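Local coordinates for protein phosphoribosylaminoimidazole-succinocarboxamide synthase (Pyrococcus horikoshii, PDB 3U55) that catalyses the ATP-dependent ligation of L-aspartate to 5-amino-1-(5-phosphoribosyl)imidazole-4-carboxylate, giving SAICAR in de novo purine biosynthesis, at residues A[162-166]-A[167-171]; A[129-133]-A[134-138]. All coordinates share one frame; numbering follows the deposited sequence. Where two conformers were deposited one is given.

Interaction 1. Residues A[162-166]-A[167-171]; sequences DYLAK and KGIIL
L164 and A165 meet G168 and I169 in a Schellman motif that ends helix 143-165 and turns the chain into strand 169-180. Its two defining backbone bonds run from I169 N to L164 O, 3.0 Å, and from G168 N to A165 O, 3.1 Å. G168 is the C-prime residue; its positive phi of 74° favours glycine. A type I turn spans A165 to G168, and K167 N, inside that turn, reaches back to L164 O at 2.9 Å. K167 N and I169 N approach this oxygen from opposite faces of its carbonyl plane, so one acceptor gathers two amides at the helix end.

The aromatic contact is between Y163 and K167. A first torsion of 175° swings the Y163 ring away from its own amide nitrogen and under the lysine chain, whose CD lies over one face while K167 CE sits 3.5 Å from Y163 CZ. K167 bends only at its last torsion, chi4 -68°, and NZ passes on to a hydrogen bond with the backbone O of I231 in helix 220-232. Y163 also packs on that I231 and on I55 and L59 of helix 45-62. Replacing Y163 by an alanine would probably open a gap between these helices and deprive the K167 methylenes of the surface they lie on.

Apolar contacts join the helix end to the strand. L164 is buried, its CB 4.1 Å from CB of I169, and both side chains also touch F199 of strand 197-201, as does L171. The helix end is thereby packed against the start of the strand that follows it. Farthest along, L164 uses its CD1 methyl, which lies against CB and CD1 of L171, 4.0 Å from L171 CD1.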
loop_
_atom_site.group_PDB
_atom_site.type_symbol
_atom_site.label_atom_id
_atom_site.label_comp_id
_atom_site.label_asym_id
_atom_site.label_seq_id
_atom_site.Cartn_x
_atom_site.Cartn_y
_atom_site.Cartn_z
ATOM N N ASP A 162 -15.418 16.955 13.241
ATOM C CA ASP A 162 -15.852 18.156 13.980
ATOM C C ASP A 162 -17.295 18.025 14.464
ATOM O O ASP A 162 -17.598 18.281 15.631
ATOM C CB ASP A 162 -15.721 19.416 13.118
ATOM C CG ASP A 162 -14.275 19.838 12.889
ATOM O OD1 ASP A 162 -13.364 19.349 13.597
ATOM O OD2 ASP A 162 -14.047 20.672 11.986
ATOM N N TYR A 163 -18.173 17.622 13.553
ATOM C CA TYR A 163 -19.599 17.440 13.826
ATOM C C TYR A 163 -19.845 16.401 14.917
ATOM O O TYR A 163 -20.675 16.605 15.811
ATOM C CB TYR A 163 -20.314 17.040 12.527
ATOM C CG TYR A 163 -21.781 16.701 12.661
ATOM C CD1 TYR A 163 -22.755 17.701 12.621
ATOM C CD2 TYR A 163 -22.197 15.377 12.804
ATOM C CE1 TYR A 163 -24.108 17.390 12.729
ATOM C CE2 TYR A 163 -23.546 15.057 12.917
ATOM C CZ TYR A 163 -24.492 16.068 12.878
ATOM O OH TYR A 163 -25.821 15.751 12.989
ATOM N N LEU A 164 -19.120 15.288 14.841
ATOM C CA LEU A 164 -19.307 14.184 15.778
ATOM C C LEU A 164 -18.708 14.485 17.153
ATOM O O LEU A 164 -19.282 14.098 18.169
ATOM C CB LEU A 164 -18.754 12.873 15.202
ATOM C CG LEU A 164 -19.489 12.298 13.979
ATOM C CD1 LEU A 164 -18.640 11.250 13.264
ATOM C CD2 LEU A 164 -20.855 11.714 14.355
ATOM N N ALA A 165 -17.581 15.195 17.177
ATOM C CA ALA A 165 -16.935 15.584 18.438
ATOM C C ALA A 165 -17.822 16.514 19.278
ATOM O O ALA A 165 -17.800 16.457 20.517
ATOM C CB ALA A 165 -15.579 16.222 18.169
ATOM N N LYS A 166 -18.619 17.344 18.607
ATOM C CA LYS A 166 -19.578 18.223 19.293
ATOM C C LYS A 166 -20.774 17.438 19.832
ATOM O O LYS A 166 -21.611 17.979 20.560
ATOM C CB LYS A 166 -20.040 19.368 18.378
ATOM C CG LYS A 166 -18.927 20.338 18.004
ATOM C CD LYS A 166 -19.455 21.635 17.389
ATOM C CE LYS A 166 -19.574 21.557 15.871
ATOM N NZ LYS A 166 -20.769 20.787 15.424
ATOM N N LYS A 167 -20.839 16.152 19.483
ATOM C CA LYS A 167 -21.862 15.258 20.014
ATOM C C LYS A 167 -21.252 14.140 20.866
ATOM O O LYS A 167 -21.912 13.152 21.178
ATOM C CB LYS A 167 -22.752 14.724 18.882
ATOM C CG LYS A 167 -23.662 15.801 18.305
ATOM C CD LYS A 167 -24.258 15.409 16.969
ATOM C CE LYS A 167 -25.001 16.573 16.336
ATOM N NZ LYS A 167 -26.227 16.943 17.092
ATOM N N GLY A 168 -19.992 14.325 21.254
ATOM C CA GLY A 168 -19.303 13.409 22.163
ATOM C C GLY A 168 -18.902 12.085 21.547
ATOM O O GLY A 168 -18.850 11.062 22.235
ATOM N N ILE A 169 -18.628 12.096 20.244
ATOM C CA ILE A 169 -18.239 10.891 19.495
ATOM C C ILE A 169 -16.909 11.117 18.762
ATOM O O ILE A 169 -16.774 12.107 18.041
ATOM C CB ILE A 169 -19.332 10.507 18.455
ATOM C CG1 ILE A 169 -20.679 10.248 19.143
ATOM C CG2 ILE A 169 -18.909 9.284 17.630
ATOM C CD1 ILE A 169 -21.853 10.212 18.196
ATOM N N ILE A 170 -15.962 10.200 18.924
ATOM C CA ILE A 170 -14.679 10.258 18.237
ATOM C C ILE A 170 -14.766 9.492 16.919
ATOM O O ILE A 170 -15.065 8.301 16.905
ATOM C CB ILE A 170 -13.554 9.653 19.115
ATOM C CG1 ILE A 170 -13.460 10.395 20.460
ATOM C CG2 ILE A 170 -12.219 9.671 18.376
ATOM C CD1 ILE A 170 -12.507 9.758 21.455
ATOM N N LEU A 171 -14.516 10.187 15.812
ATOM C CA LEU A 171 -14.419 9.540 14.515
ATOM C C LEU A 171 -13.048 8.900 14.401
ATOM O O LEU A 171 -12.050 9.584 14.157
ATOM C CB LEU A 171 -14.631 10.547 13.384
ATOM C CG LEU A 171 -14.603 9.949 11.970
ATOM C CD1 LEU A 171 -15.730 8.923 11.773
ATOM C CD2 LEU A 171 -14.682 11.055 10.938
#

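Interaction 2. Residues A[129-133]-A[134-138]; sequences PMINY and YHAKV. With ACT (acetate ion), chain D.
From N132 to A136 the backbone passes from a short, weakly bonded strand into the first turn of helix 133-138, where A136 N donates to N132 O at 3.1 Å and K137 N to Y133 O.

N132 occupies the N-cap. Its chi1 of 65° tucks CG over the backbone, between N and C, which brings OD1 back over the opening turn. There OD1 accepts from H135 N at 3.1 Å in a fairly straight bond, 160° at the hydrogen, and more weakly from Y134 N at 2.9 Å. The same oxygen lies at the edge of the Y134 ring, in its plane. ND2 faces the second subunit and makes a weak hydrogen bond to V117 O there.

The apolar side is carried by I131. Its CB is 3.7 Å from CB of H135, the two side chains running antiparallel past one another, and its CD1 reaches CB of A136 at 4.3 Å.

Both tyrosines border the dimer interface: Y133 OH bonds to E150 of its own chain, Y134 OH to E150 of the second subunit, and the Y133 ring meets Y133 of the second subunit nearly perpendicular. Upstream, M130 N donates to an acetate ion, probably from the crystallisation liquor, that R103 also holds.

One amide side chain thus works on two fronts, its oxygen receiving helix amides that have no preceding turn to bond to, its nitrogen making a weak bond to the partner chain.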
loop_
_atom_site.group_PDB
_atom_site.type_symbol
_atom_site.label_atom_id
_atom_site.label_comp_id
_atom_site.label_asym_id
_atom_site.label_seq_id
_atom_site.Cartn_x
_atom_site.Cartn_y
_atom_site.Cartn_z
ATOM N N PRO A 129 -6.889 -5.771 -1.958
ATOM C CA PRO A 129 -5.560 -5.423 -1.460
ATOM C C PRO A 129 -5.357 -3.913 -1.416
ATOM O O PRO A 129 -6.011 -3.178 -2.179
ATOM C CB PRO A 129 -4.626 -6.047 -2.498
ATOM C CG PRO A 129 -5.415 -6.036 -3.765
ATOM C CD PRO A 129 -6.853 -6.231 -3.361
ATOM N N MET A 130 -4.471 -3.456 -0.529
ATOM C CA MET A 130 -4.106 -2.044 -0.506
ATOM C C MET A 130 -3.295 -1.742 -1.753
ATOM O O MET A 130 -2.528 -2.587 -2.231
ATOM C CB MET A 130 -3.295 -1.681 0.739
ATOM C CG MET A 130 -3.374 -0.184 1.080
ATOM S SD MET A 130 -2.392 0.323 2.516
ATOM C CE MET A 130 -0.737 0.410 1.852
ATOM N N ILE A 131 -3.477 -0.541 -2.288
ATOM C CA ILE A 131 -2.727 -0.117 -3.462
ATOM C C ILE A 131 -2.181 1.292 -3.252
ATOM O O ILE A 131 -2.622 2.007 -2.353
ATOM C CB ILE A 131 -3.571 -0.158 -4.768
ATOM C CG1 ILE A 131 -4.850 0.680 -4.632
ATOM C CG2 ILE A 131 -3.863 -1.617 -5.179
ATOM C CD1 ILE A 131 -5.530 1.007 -5.971
ATOM N N ASN A 132 -1.215 1.679 -4.080
ATOM C CA ASN A 132 -0.714 3.053 -4.063
ATOM C C ASN A 132 -1.085 3.781 -5.369
ATOM O O ASN A 132 -1.840 3.238 -6.192
ATOM C CB ASN A 132 0.793 3.090 -3.753
ATOM C CG ASN A 132 1.636 2.432 -4.831
ATOM O OD1 ASN A 132 1.303 2.499 -6.005
ATOM N ND2 ASN A 132 2.743 1.804 -4.434
ATOM N N TYR A 133 -0.560 4.992 -5.560
ATOM C CA TYR A 133 -0.917 5.813 -6.727
ATOM C C TYR A 133 -0.476 5.189 -8.046
ATOM O O TYR A 133 -1.127 5.393 -9.070
ATOM C CB TYR A 133 -0.325 7.228 -6.628
ATOM C CG TYR A 133 -0.635 7.983 -5.347
ATOM C CD1 TYR A 133 -1.727 7.644 -4.547
ATOM C CD2 TYR A 133 0.159 9.060 -4.950
ATOM C CE1 TYR A 133 -2.008 8.346 -3.382
ATOM C CE2 TYR A 133 -0.123 9.770 -3.795
ATOM C CZ TYR A 133 -1.200 9.414 -3.015
ATOM O OH TYR A 133 -1.461 10.122 -1.863
ATOM N N TYR A 134 0.629 4.444 -8.017
ATOM C CA TYR A 134 1.147 3.787 -9.219
ATOM C C TYR A 134 0.239 2.637 -9.633
ATOM O O TYR A 134 -0.034 2.475 -10.824
ATOM C CB TYR A 134 2.569 3.261 -9.014
ATOM C CG TYR A 134 3.604 4.323 -8.731
ATOM C CD1 TYR A 134 4.340 4.900 -9.766
ATOM C CD2 TYR A 134 3.860 4.741 -7.425
ATOM C CE1 TYR A 134 5.300 5.874 -9.509
ATOM C CE2 TYR A 134 4.817 5.711 -7.156
ATOM C CZ TYR A 134 5.534 6.270 -8.202
ATOM O OH TYR A 134 6.484 7.223 -7.930
ATOM N N HIS A 135 -0.224 1.838 -8.668
ATOM C CA HIS A 135 -1.159 0.753 -9.008
ATOM C C HIS A 135 -2.443 1.354 -9.577
ATOM O O HIS A 135 -3.008 0.820 -10.541
ATOM C CB HIS A 135 -1.538 -0.124 -7.810
ATOM C CG HIS A 135 -0.381 -0.649 -7.019
ATOM N ND1 HIS A 135 0.493 -1.597 -7.501
ATOM C CD2 HIS A 135 0.013 -0.385 -5.753
ATOM C CE1 HIS A 135 1.390 -1.877 -6.569
ATOM N NE2 HIS A 135 1.116 -1.156 -5.498
ATOM N N ALA A 136 -2.908 2.452 -8.971
ATOM C CA ALA A 136 -4.160 3.099 -9.392
ATOM C C ALA A 136 -4.090 3.545 -10.854
ATOM O O ALA A 136 -5.069 3.404 -11.602
ATOM C CB ALA A 136 -4.488 4.286 -8.499
ATOM N N LYS A 137 -2.941 4.097 -11.243
ATOM C CA LYS A 137 -2.704 4.535 -12.621
ATOM C C LYS A 137 -2.803 3.363 -13.593
ATOM O O LYS A 137 -3.387 3.498 -14.672
ATOM C CB LYS A 137 -1.337 5.244 -12.740
ATOM C CG LYS A 137 -0.978 5.725 -14.151
ATOM C CD LYS A 137 -1.857 6.892 -14.581
ATOM C CE LYS A 137 -1.372 7.522 -15.876
ATOM N NZ LYS A 137 -2.292 8.628 -16.275
ATOM N N VAL A 138 -2.250 2.215 -13.202
ATOM C CA VAL A 138 -2.373 0.986 -13.998
ATOM C C VAL A 138 -3.831 0.526 -14.123
ATOM O O VAL A 138 -4.242 0.002 -15.168
ATOM C CB VAL A 138 -1.448 -0.147 -13.465
ATOM C CG1 VAL A 138 -1.608 -1.435 -14.282
ATOM C CG2 VAL A 138 -0.001 0.315 -13.519
HETATM C C ACT D . -2.899 -5.510 2.190
HETATM O O ACT D . -2.007 -4.640 2.144
HETATM O OXT ACT D . -3.835 -5.361 1.379
HETATM C CH3 ACT D . -2.851 -6.654 3.160
#

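In the fold
Both contacts are partly buried helix ends on the same six-stranded antiparallel sheet, with centres 32 Å apart and nearest atoms about 18 Å apart. Interaction 2 starts helix 133-138, next in the chain before helix 143-165, which interaction 1 finishes. Their capping chemistry differs accordingly: at 129-138 a side-chain oxygen receives backbone amides, whereas at 162-171 backbone carbonyls do so, with a glycine at the positive-phi position. Surroundings differ too. Interaction 1 packs within its own chain, between helices 45-62 and 220-232 and strand 197-201, and is not touched by the second subunit. Interaction 2 lies at the dimer interface and exchanges hydrogen bonds and ring contacts with that subunit.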